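Local coordinates for putative lipoprotein (Campylobacter jejuni subsp. jejuni, PDB 2G5G) that binds two cofacial hemes through tyrosine ligands as a dimer and probably takes part in bacterial heme uptake and transport, at residues A140-S145 and Q198-R203; S149-A154 and D191-I196; G159-T164 and H233-K238. All blocks are in the same frame, centred on the assembly; numbering follows the deposited sequence.

Interaction 1: residues A140-S145 and Q198-R203; sequences ANLSRS and QFKDRR
Leu142 wedges its two methyl branches against the helix of Gln198-Arg203, and apolar packing carries most of the contact. Leu142 CD1 sits over the centre of one face of the Arg203 guanidinium, 3.7 Å above its plane. Leu142 CD2 reaches CB of Phe199 at 3.8 Å, and the Leu142 side chain crosses that of Lys200 at about a right angle. Arg203 CG, anti to the backbone N (chi1 169°), packs 3.2 Å from Ala140 O at the strand end; bends at chi2 (65°) and chi3 (56°) then bring the guanidinium round to Leu142. Asn141 OD1 packs on the Lys200 methylenes, 3.5 Å from Lys200 CG.

Among the polar contacts, Asn141 OD1 takes the backbone N-H of Leu142 at 2.8 Å in a bent bond. A water accepts from Asn141 ND2 and, weakly, from Lys200 NZ; the same ammonium is hydrogen-bonded to a propionate of the heme whose iron is bound by Tyr151 of the second subunit. The far end of Arg203 is claimed by a salt bridge to Glu146.

The contact thus ties the turn between edge strand 137-141 and helix 144-151 to the middle of helix 187-210, with Ile147 and Ile150 of helix 144-151 closing over Leu142 and Asn141 ND2 bound to Glu83 O.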
loop_
_atom_site.group_PDB
_atom_site.type_symbol
_atom_site.label_atom_id
_atom_site.label_comp_id
_atom_site.label_asym_id
_atom_site.label_seq_id
_atom_site.Cartn_x
_atom_site.Cartn_y
_atom_site.Cartn_z
ATOM N N ALA A 140 -20.395 -5.992 2.875
ATOM C CA ALA A 140 -19.996 -7.329 2.441
ATOM C C ALA A 140 -18.539 -7.594 2.724
ATOM O O ALA A 140 -18.126 -8.738 2.850
ATOM C CB ALA A 140 -20.294 -7.518 0.906
ATOM N N ASN A 141 -17.759 -6.527 2.847
ATOM C CA ASN A 141 -16.298 -6.616 2.716
ATOM C C ASN A 141 -15.498 -6.619 4.044
ATOM O O ASN A 141 -16.038 -6.399 5.141
ATOM C CB ASN A 141 -15.842 -5.422 1.856
ATOM C CG ASN A 141 -14.634 -5.741 0.955
ATOM O OD1 ASN A 141 -13.905 -6.698 1.179
ATOM N ND2 ASN A 141 -14.440 -4.916 -0.066
ATOM N N LEU A 142 -14.201 -6.875 3.920
ATOM C CA LEU A 142 -13.206 -6.599 4.965
ATOM C C LEU A 142 -13.165 -5.112 5.343
ATOM O O LEU A 142 -13.407 -4.263 4.499
ATOM C CB LEU A 142 -11.817 -6.945 4.417
ATOM C CG LEU A 142 -11.108 -8.256 4.764
ATOM C CD1 LEU A 142 -12.002 -9.393 5.256
ATOM C CD2 LEU A 142 -10.202 -8.674 3.594
ATOM N N SER A 143 -12.817 -4.802 6.594
ATOM C CA SER A 143 -12.475 -3.414 6.955
ATOM C C SER A 143 -11.041 -3.063 6.491
ATOM O O SER A 143 -10.245 -3.954 6.231
ATOM C CB SER A 143 -12.567 -3.211 8.472
ATOM O OG SER A 143 -11.623 -4.022 9.128
ATOM N N ARG A 144 -10.738 -1.769 6.383
ATOM C CA ARG A 144 -9.352 -1.258 6.186
ATOM C C ARG A 144 -8.369 -1.915 7.136
ATOM O O ARG A 144 -7.318 -2.410 6.721
ATOM C CB ARG A 144 -9.288 0.259 6.414
ATOM C CG ARG A 144 -9.964 1.123 5.358
ATOM C CD ARG A 144 -8.995 1.530 4.258
ATOM N NE ARG A 144 -9.562 2.566 3.394
ATOM C CZ ARG A 144 -9.480 3.875 3.640
ATOM N NH1 ARG A 144 -8.862 4.330 4.729
ATOM N NH2 ARG A 144 -10.029 4.740 2.802
ATOM N N SER A 145 -8.727 -1.922 8.420
ATOM C CA SER A 145 -7.908 -2.503 9.486
ATOM C C SER A 145 -7.680 -3.983 9.266
ATOM O O SER A 145 -6.572 -4.489 9.491
ATOM C CB SER A 145 -8.582 -2.293 10.845
ATOM O OG SER A 145 -9.398 -1.127 10.793
ATOM N N GLN A 198 -8.273 -12.892 -1.959
ATOM C CA GLN A 198 -8.806 -14.172 -1.486
ATOM C C GLN A 198 -9.613 -13.998 -0.191
ATOM O O GLN A 198 -10.721 -14.549 -0.046
ATOM C CB GLN A 198 -7.661 -15.173 -1.260
ATOM C CG GLN A 198 -7.042 -15.738 -2.565
ATOM C CD GLN A 198 -7.551 -17.124 -2.887
ATOM O OE1 GLN A 198 -8.526 -17.296 -3.644
ATOM N NE2 GLN A 198 -6.926 -18.121 -2.298
ATOM N N PHE A 199 -9.040 -13.232 0.746
ATOM C CA PHE A 199 -9.731 -12.875 1.986
ATOM C C PHE A 199 -10.998 -12.039 1.780
ATOM O O PHE A 199 -11.988 -12.285 2.472
ATOM C CB PHE A 199 -8.780 -12.156 2.961
ATOM C CG PHE A 199 -8.023 -13.082 3.880
ATOM C CD1 PHE A 199 -6.727 -13.505 3.559
ATOM C CD2 PHE A 199 -8.570 -13.485 5.087
ATOM C CE1 PHE A 199 -6.020 -14.353 4.411
ATOM C CE2 PHE A 199 -7.860 -14.330 5.950
ATOM C CZ PHE A 199 -6.578 -14.755 5.605
ATOM N N LYS A 200 -10.963 -11.050 0.873
ATOM C CA LYS A 200 -12.125 -10.218 0.536
ATOM C C LYS A 200 -13.233 -11.121 0.010
ATOM O O LYS A 200 -14.383 -11.015 0.426
ATOM C CB LYS A 200 -11.802 -9.176 -0.547
ATOM C CG LYS A 200 -10.939 -7.981 -0.071
ATOM C CD LYS A 200 -10.514 -7.096 -1.232
ATOM C CE LYS A 200 -9.990 -5.736 -0.712
ATOM N NZ LYS A 200 -9.458 -4.960 -1.858
ATOM N N ASP A 201 -12.863 -12.031 -0.884
ATOM C CA ASP A 201 -13.806 -12.983 -1.495
ATOM C C ASP A 201 -14.459 -13.910 -0.476
ATOM O O ASP A 201 -15.671 -14.155 -0.523
ATOM C CB ASP A 201 -13.070 -13.754 -2.595
ATOM C CG ASP A 201 -12.864 -12.908 -3.835
ATOM O OD1 ASP A 201 -13.589 -11.889 -3.992
ATOM O OD2 ASP A 201 -11.968 -13.231 -4.657
ATOM N N ARG A 202 -13.665 -14.350 0.499
ATOM C CA ARG A 202 -14.112 -15.217 1.566
ATOM C C ARG A 202 -15.140 -14.507 2.454
ATOM O O ARG A 202 -16.178 -15.081 2.771
ATOM C CB ARG A 202 -12.916 -15.683 2.406
ATOM C CG ARG A 202 -13.257 -16.667 3.519
ATOM C CD ARG A 202 -13.930 -17.926 2.976
ATOM N NE ARG A 202 -13.118 -18.692 2.017
ATOM C CZ ARG A 202 -12.238 -19.634 2.364
ATOM N NH1 ARG A 202 -12.021 -19.931 3.651
ATOM N NH2 ARG A 202 -11.560 -20.285 1.428
ATOM N N ARG A 203 -14.836 -13.267 2.820
ATOM C CA ARG A 203 -15.723 -12.453 3.670
ATOM C C ARG A 203 -17.041 -12.138 2.973
ATOM O O ARG A 203 -18.092 -12.388 3.555
ATOM C CB ARG A 203 -15.047 -11.141 4.090
ATOM C CG ARG A 203 -16.008 -10.111 4.751
ATOM C CD ARG A 203 -16.567 -10.606 6.068
ATOM N NE ARG A 203 -15.493 -10.975 7.002
ATOM C CZ ARG A 203 -14.777 -10.105 7.739
ATOM N NH1 ARG A 203 -14.998 -8.796 7.690
ATOM N NH2 ARG A 203 -13.828 -10.572 8.532
HETATM O O HOH W 1 -12.592 -4.548 -2.400
#

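Interaction 2: residues S149-A154 and D191-I196; sequences SIYNGA and DKLVEI. With HEM (protoporphyrin IX containing Fe), chain B.
Tyr151 is sandwiched between Lys192 and the heme, and its OH is the protein ligand to the iron, with OH 2.5 Å from FE. The ring lies against the porphyrin: heme C1B is 3.3 Å above the plane of the Tyr151 ring, over its centre. On the opposite face comes the aliphatic part of Lys192: CD stands 3.8 Å from the Tyr151 ring centroid and only 8° off the normal, a CH-pi contact. The same Lys192 CD comes closer still to the backbone, 3.4 Å from Tyr151 O. The extended chain then carries the ammonium over the same face, NZ 4.3 Å from the ring centroid and off-centre, a cation-pi pairing whose charge would be expected to polarise the ring and perhaps the ligand oxygen.

At the ring edge, Ile196 CD1 lies in plane, 3.7 Å from Tyr151 CD1. Leu193 touches the porphyrin itself, its CD1 3.5 Å from methyl CMC, so helix 187-210 supplies both a wall to the tyrosine and a floor to the heme. This is one half of the cofacial heme site of the ChaN dimer: the same heme is hydrogen-bonded by Lys200 NZ of the second subunit, and Asn152 packs on Arg144 of that subunit.

Farther out, the ring is aimed by its backbone: with chi1 at -170°, CG stands anti to the backbone N on helix 144-151. Next to it in sequence, Ile150 rests CG2 on Ile196 CG1 at 3.9 Å, while its side chain also meets Phe199. Leu193 also touches Ile175 of helix 165-179.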
loop_
_atom_site.group_PDB
_atom_site.type_symbol
_atom_site.label_atom_id
_atom_site.label_comp_id
_atom_site.label_asym_id
_atom_site.label_seq_id
_atom_site.Cartn_x
_atom_site.Cartn_y
_atom_site.Cartn_z
ATOM N N SER A 149 -4.079 -5.754 8.333
ATOM C CA SER A 149 -3.621 -6.891 9.128
ATOM C C SER A 149 -3.232 -8.119 8.295
ATOM O O SER A 149 -2.264 -8.806 8.617
ATOM C CB SER A 149 -4.663 -7.259 10.178
ATOM O OG SER A 149 -4.236 -8.387 10.910
ATOM N N ILE A 150 -3.989 -8.396 7.225
ATOM C CA ILE A 150 -3.660 -9.484 6.297
ATOM C C ILE A 150 -2.340 -9.203 5.547
ATOM O O ILE A 150 -1.472 -10.066 5.464
ATOM C CB ILE A 150 -4.836 -9.764 5.312
ATOM C CG1 ILE A 150 -6.032 -10.338 6.096
ATOM C CG2 ILE A 150 -4.397 -10.708 4.180
ATOM C CD1 ILE A 150 -7.397 -9.920 5.562
ATOM N N TYR A 151 -2.217 -7.993 5.012
ATOM C CA TYR A 151 -1.009 -7.517 4.343
ATOM C C TYR A 151 0.245 -7.705 5.211
ATOM O O TYR A 151 1.269 -8.203 4.739
ATOM C CB TYR A 151 -1.193 -6.043 4.009
ATOM C CG TYR A 151 -0.143 -5.427 3.107
ATOM C CD1 TYR A 151 -0.292 -5.443 1.724
ATOM C CD2 TYR A 151 0.972 -4.791 3.641
ATOM C CE1 TYR A 151 0.655 -4.857 0.889
ATOM C CE2 TYR A 151 1.935 -4.208 2.819
ATOM C CZ TYR A 151 1.765 -4.235 1.440
ATOM O OH TYR A 151 2.707 -3.645 0.616
ATOM N N ASN A 152 0.142 -7.334 6.487
ATOM C CA ASN A 152 1.248 -7.473 7.425
ATOM C C ASN A 152 1.512 -8.926 7.851
ATOM O O ASN A 152 2.497 -9.219 8.530
ATOM C CB ASN A 152 1.054 -6.521 8.615
ATOM C CG ASN A 152 1.115 -5.047 8.198
ATOM O OD1 ASN A 152 1.784 -4.687 7.226
ATOM N ND2 ASN A 152 0.402 -4.193 8.922
ATOM N N GLY A 153 0.645 -9.843 7.426
ATOM C CA GLY A 153 0.886 -11.274 7.599
ATOM C C GLY A 153 -0.004 -11.960 8.627
ATOM O O GLY A 153 0.219 -11.833 9.849
ATOM N N ALA A 154 -1.005 -12.685 8.125
ATOM C CA ALA A 154 -1.888 -13.502 8.948
ATOM C C ALA A 154 -1.817 -14.952 8.452
ATOM O O ALA A 154 -1.184 -15.215 7.430
ATOM C CB ALA A 154 -3.316 -12.970 8.885
ATOM N N ASP A 191 1.937 -11.521 -4.084
ATOM C CA ASP A 191 1.416 -12.606 -3.268
ATOM C C ASP A 191 0.583 -12.069 -2.094
ATOM O O ASP A 191 -0.343 -12.739 -1.647
ATOM C CB ASP A 191 2.538 -13.509 -2.737
ATOM C CG ASP A 191 3.075 -14.504 -3.792
ATOM O OD1 ASP A 191 2.446 -14.704 -4.866
ATOM O OD2 ASP A 191 4.150 -15.099 -3.529
ATOM N N LYS A 192 0.928 -10.875 -1.605
ATOM C CA LYS A 192 0.183 -10.232 -0.532
ATOM C C LYS A 192 -1.166 -9.731 -1.049
ATOM O O LYS A 192 -2.183 -9.866 -0.372
ATOM C CB LYS A 192 0.962 -9.042 0.043
ATOM C CG LYS A 192 2.035 -9.376 1.055
ATOM C CD LYS A 192 2.595 -8.080 1.617
ATOM C CE LYS A 192 4.066 -8.208 2.045
ATOM N NZ LYS A 192 4.617 -6.833 2.328
ATOM N N LEU A 193 -1.145 -9.131 -2.232
ATOM C CA LEU A 193 -2.340 -8.636 -2.878
ATOM C C LEU A 193 -3.286 -9.790 -3.269
ATOM O O LEU A 193 -4.502 -9.647 -3.159
ATOM C CB LEU A 193 -1.992 -7.768 -4.092
ATOM C CG LEU A 193 -1.191 -6.478 -3.846
ATOM C CD1 LEU A 193 -1.135 -5.614 -5.122
ATOM C CD2 LEU A 193 -1.723 -5.660 -2.672
ATOM N N VAL A 194 -2.715 -10.912 -3.705
ATOM C CA VAL A 194 -3.503 -12.126 -3.989
ATOM C C VAL A 194 -4.214 -12.612 -2.729
ATOM O O VAL A 194 -5.422 -12.871 -2.768
ATOM C CB VAL A 194 -2.658 -13.270 -4.605
ATOM C CG1 VAL A 194 -3.482 -14.557 -4.694
ATOM C CG2 VAL A 194 -2.153 -12.880 -5.981
ATOM N N GLU A 195 -3.479 -12.711 -1.617
ATOM C CA GLU A 195 -4.063 -13.145 -0.350
ATOM C C GLU A 195 -5.163 -12.221 0.142
ATOM O O GLU A 195 -6.173 -12.704 0.681
ATOM C CB GLU A 195 -3.008 -13.381 0.735
ATOM C CG GLU A 195 -2.202 -14.675 0.498
ATOM C CD GLU A 195 -3.088 -15.889 0.173
ATOM O OE1 GLU A 195 -2.970 -16.477 -0.937
ATOM O OE2 GLU A 195 -3.912 -16.253 1.042
ATOM N N ILE A 196 -4.986 -10.915 -0.076
ATOM C CA ILE A 196 -6.008 -9.915 0.264
ATOM C C ILE A 196 -7.281 -10.075 -0.565
ATOM O O ILE A 196 -8.392 -9.947 -0.018
ATOM C CB ILE A 196 -5.479 -8.460 0.141
ATOM C CG1 ILE A 196 -4.533 -8.145 1.310
ATOM C CG2 ILE A 196 -6.624 -7.431 0.168
ATOM C CD1 ILE A 196 -3.589 -7.014 0.988
HETATM C CHA HEM B . 4.878 -0.560 1.171
HETATM C CHB HEM B . 0.440 -1.318 3.109
HETATM C CHC HEM B . -1.483 -2.081 -1.273
HETATM C CHD HEM B . 2.894 -1.230 -3.248
HETATM C C1A HEM B . 3.841 -0.724 2.083
HETATM C C2A HEM B . 3.959 -0.665 3.536
HETATM C C3A HEM B . 2.735 -0.874 4.056
HETATM C C4A HEM B . 1.797 -1.063 2.968
HETATM C CMA HEM B . 2.356 -0.904 5.553
HETATM C CAA HEM B . 5.278 -0.417 4.317
HETATM C CBA HEM B . 5.638 1.070 4.310
HETATM C CGA HEM B . 7.134 1.350 4.458
HETATM O O1A HEM B . 7.882 0.504 5.036
HETATM O O2A HEM B . 7.584 2.440 3.995
HETATM C C1B HEM B . -0.455 -1.699 2.125
HETATM C C2B HEM B . -1.788 -2.257 2.315
HETATM C C3B HEM B . -2.329 -2.473 1.108
HETATM C C4B HEM B . -1.357 -2.051 0.101
HETATM C CMB HEM B . -2.451 -2.555 3.676
HETATM C CAB HEM B . -3.743 -3.066 0.855
HETATM C CBB HEM B . -4.267 -3.117 -0.377
HETATM C C1C HEM B . -0.468 -1.893 -2.189
HETATM C C2C HEM B . -0.600 -1.965 -3.633
HETATM C C3C HEM B . 0.605 -1.724 -4.170
HETATM C C4C HEM B . 1.549 -1.496 -3.088
HETATM C CMC HEM B . -1.911 -2.258 -4.398
HETATM C CAC HEM B . 0.958 -1.696 -5.678
HETATM C CBC HEM B . 0.294 -0.906 -6.530
HETATM C C1D HEM B . 3.855 -0.969 -2.289
HETATM C C2D HEM B . 5.244 -0.657 -2.553
HETATM C C3D HEM B . 5.878 -0.440 -1.172
HETATM C C4D HEM B . 4.800 -0.642 -0.213
HETATM C CMD HEM B . 5.931 -0.564 -3.934
HETATM C CAD HEM B . 7.354 -0.078 -0.877
HETATM C CBD HEM B . 7.387 1.193 -0.029
HETATM C CGD HEM B . 8.197 2.274 -0.704
HETATM O O1D HEM B . 7.583 3.236 -1.238
HETATM O O2D HEM B . 9.456 2.185 -0.707
HETATM N NA HEM B . 2.506 -0.976 1.774
HETATM N NB HEM B . -0.241 -1.586 0.763
HETATM N NC HEM B . 0.860 -1.596 -1.896
HETATM N ND HEM B . 3.650 -0.950 -0.918
HETATM FE FE HEM B . 1.695 -1.472 -0.082
#

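Interaction 3: residues G159-T164 and H233-K238; sequences GYVSTT and HIQDFK
Asp236 points its carboxylate into the bend of Tyr160-Ser162, where both oxygens are gripped by successive backbone N-H groups. OD1 receives the Val161 N-H through its syn lone pair, at 3.0 Å and nearly straight (165°). OD2 has three donors. Tyr160 N comes from one side of the carboxylate plane and Ser162 N, 2.9 Å from Asp236 OD2, from the other, whereas the Ser162 hydroxyl arrives on the anti side, OG 2.6 Å from OD2. Four hydrogen bonds in all fix the rotation of the carboxylate, and so many donors would be expected to favour its charged form.

Ser162 faces two ways. Its OG, at chi1 68°, lies between the backbone N and the carbonyl carbon, from where it can reach Asp236. Its CB sits over the centre of one face of the His233 imidazole, 3.5 Å from the ring centroid and 5° off the normal, a CH-pi contact. His233 and Asp236, three residues apart on helix 230-236, thus hold the serine from one helix face.

The arrangement is a helix-borne aspartate binding the amides of a loop, here the one between helices 144-151 and 165-179. Past Asp236, the chain turns in a Schellman motif at Lys238, while Thr164 is the N-cap of the helix that follows the loop.

Val161 crosses Asp236 obliquely, CG2 lying 3.3 Å from OD1, and the same methyl rests on CB of Gln235 at 4.0 Å. Gly159 passes close to the carboxylate, its CA 3.4 Å from Asp236 OD2. From helix 187-210, Arg202 hydrogen-bonds to both Ser162 OG and His233 ND1, bridging loop and helix from outside the pair.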
loop_
_atom_site.group_PDB
_atom_site.type_symbol
_atom_site.label_atom_id
_atom_site.label_comp_id
_atom_site.label_asym_id
_atom_site.label_seq_id
_atom_site.Cartn_x
_atom_site.Cartn_y
_atom_site.Cartn_z
ATOM N N GLY A 159 -9.341 -23.752 2.227
ATOM C CA GLY A 159 -10.372 -23.933 1.225
ATOM C C GLY A 159 -10.030 -25.179 0.448
ATOM O O GLY A 159 -8.955 -25.780 0.650
ATOM N N TYR A 160 -10.946 -25.560 -0.431
ATOM C CA TYR A 160 -10.780 -26.700 -1.298
ATOM C C TYR A 160 -10.802 -26.214 -2.739
ATOM O O TYR A 160 -9.784 -26.275 -3.421
ATOM C CB TYR A 160 -11.847 -27.764 -1.017
ATOM C CG TYR A 160 -11.738 -28.954 -1.936
ATOM C CD1 TYR A 160 -10.590 -29.761 -1.930
ATOM C CD2 TYR A 160 -12.765 -29.266 -2.827
ATOM C CE1 TYR A 160 -10.476 -30.858 -2.794
ATOM C CE2 TYR A 160 -12.667 -30.369 -3.692
ATOM C CZ TYR A 160 -11.519 -31.157 -3.668
ATOM O OH TYR A 160 -11.408 -32.234 -4.524
ATOM N N VAL A 161 -11.924 -25.683 -3.215
ATOM C CA VAL A 161 -11.926 -25.141 -4.585
ATOM C C VAL A 161 -11.542 -23.671 -4.674
ATOM O O VAL A 161 -11.161 -23.198 -5.747
ATOM C CB VAL A 161 -13.272 -25.351 -5.326
ATOM C CG1 VAL A 161 -13.626 -26.870 -5.400
ATOM C CG2 VAL A 161 -14.382 -24.528 -4.682
ATOM N N SER A 162 -11.670 -22.931 -3.572
ATOM C CA SER A 162 -11.472 -21.490 -3.648
ATOM C C SER A 162 -10.016 -21.046 -3.502
ATOM O O SER A 162 -9.693 -19.920 -3.850
ATOM C CB SER A 162 -12.346 -20.740 -2.608
ATOM O OG SER A 162 -11.905 -21.020 -1.301
ATOM N N THR A 163 -9.160 -21.923 -2.998
ATOM C CA THR A 163 -7.774 -21.529 -2.653
ATOM C C THR A 163 -6.724 -22.322 -3.425
ATOM O O THR A 163 -5.571 -22.388 -3.004
ATOM C CB THR A 163 -7.504 -21.728 -1.152
ATOM O OG1 THR A 163 -7.927 -23.042 -0.781
ATOM C CG2 THR A 163 -8.286 -20.710 -0.335
ATOM N N THR A 164 -7.120 -22.928 -4.542
ATOM C CA THR A 164 -6.192 -23.747 -5.345
ATOM C C THR A 164 -5.071 -22.895 -5.903
ATOM O O THR A 164 -5.225 -21.680 -6.068
ATOM C CB THR A 164 -6.886 -24.406 -6.557
ATOM O OG1 THR A 164 -7.290 -23.397 -7.481
ATOM C CG2 THR A 164 -8.085 -25.228 -6.140
ATOM N N HIS A 233 -15.893 -19.567 -3.111
ATOM C CA HIS A 233 -15.882 -19.517 -1.648
ATOM C C HIS A 233 -17.236 -19.930 -1.117
ATOM O O HIS A 233 -17.314 -20.667 -0.127
ATOM C CB HIS A 233 -15.479 -18.123 -1.134
ATOM C CG HIS A 233 -14.096 -17.718 -1.546
ATOM N ND1 HIS A 233 -13.011 -17.811 -0.703
ATOM C CD2 HIS A 233 -13.621 -17.233 -2.719
ATOM C CE1 HIS A 233 -11.925 -17.405 -1.339
ATOM N NE2 HIS A 233 -12.267 -17.049 -2.564
ATOM N N ILE A 234 -18.305 -19.521 -1.814
ATOM C CA ILE A 234 -19.668 -20.015 -1.492
ATOM C C ILE A 234 -19.730 -21.546 -1.516
ATOM O O ILE A 234 -20.285 -22.175 -0.614
ATOM C CB ILE A 234 -20.748 -19.379 -2.417
ATOM C CG1 ILE A 234 -20.858 -17.868 -2.145
ATOM C CG2 ILE A 234 -22.147 -20.098 -2.269
ATOM C CD1 ILE A 234 -21.775 -17.107 -3.152
ATOM N N GLN A 235 -19.141 -22.161 -2.542
ATOM C CA GLN A 235 -19.071 -23.624 -2.648
ATOM C C GLN A 235 -18.375 -24.246 -1.463
ATOM O O GLN A 235 -18.858 -25.246 -0.917
ATOM C CB GLN A 235 -18.294 -24.059 -3.905
ATOM C CG GLN A 235 -18.985 -23.725 -5.212
ATOM C CD GLN A 235 -18.202 -24.246 -6.417
ATOM O OE1 GLN A 235 -17.896 -23.486 -7.335
ATOM N NE2 GLN A 235 -17.880 -25.548 -6.418
ATOM N N ASP A 236 -17.219 -23.667 -1.089
ATOM C CA ASP A 236 -16.420 -24.143 0.063
ATOM C C ASP A 236 -17.164 -23.992 1.387
ATOM O O ASP A 236 -16.952 -24.810 2.303
ATOM C CB ASP A 236 -15.051 -23.446 0.145
ATOM C CG ASP A 236 -14.002 -24.040 -0.839
ATOM O OD1 ASP A 236 -14.245 -25.107 -1.447
ATOM O OD2 ASP A 236 -12.926 -23.419 -0.987
ATOM N N PHE A 237 -18.025 -22.975 1.505
ATOM C CA PHE A 237 -18.927 -22.866 2.665
ATOM C C PHE A 237 -20.022 -23.970 2.732
ATOM O O PHE A 237 -20.761 -24.044 3.728
ATOM C CB PHE A 237 -19.587 -21.453 2.741
ATOM C CG PHE A 237 -18.773 -20.403 3.499
ATOM C CD1 PHE A 237 -18.545 -20.519 4.869
ATOM C CD2 PHE A 237 -18.262 -19.286 2.844
ATOM C CE1 PHE A 237 -17.813 -19.564 5.536
ATOM C CE2 PHE A 237 -17.541 -18.317 3.514
ATOM C CZ PHE A 237 -17.313 -18.454 4.863
ATOM N N LYS A 238 -20.147 -24.771 1.670
ATOM C CA LYS A 238 -21.154 -25.838 1.519
ATOM C C LYS A 238 -22.585 -25.276 1.565
ATOM O O LYS A 238 -23.460 -25.871 2.171
ATOM C CB LYS A 238 -20.947 -26.973 2.557
ATOM C CG LYS A 238 -19.500 -27.438 2.653
ATOM C CD LYS A 238 -19.258 -28.640 1.782
ATOM C CE LYS A 238 -18.998 -29.875 2.653
ATOM N NZ LYS A 238 -19.139 -31.199 1.918
#

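How the interactions relate
Interactions 1 and 2 lie 11 Å apart centre to centre and share helices 144-151 and 187-210. Interaction 1 sets the strand end and turn leading into helix 144-151 against helix 187-210, and interaction 2 brings the same two helices together near the heme; Ile150 lies between the two. Along the chain, both segments of interaction 2 fall between those of interaction 1. Interaction 3, about 15 Å from interaction 1 and 18 Å from interaction 2, alternates with both in sequence and holds the loop leading into helix 165-179 to helix 230-236. Arg202 connects it to interaction 1, so helix 187-210 links the heme-binding end to helix 230-236.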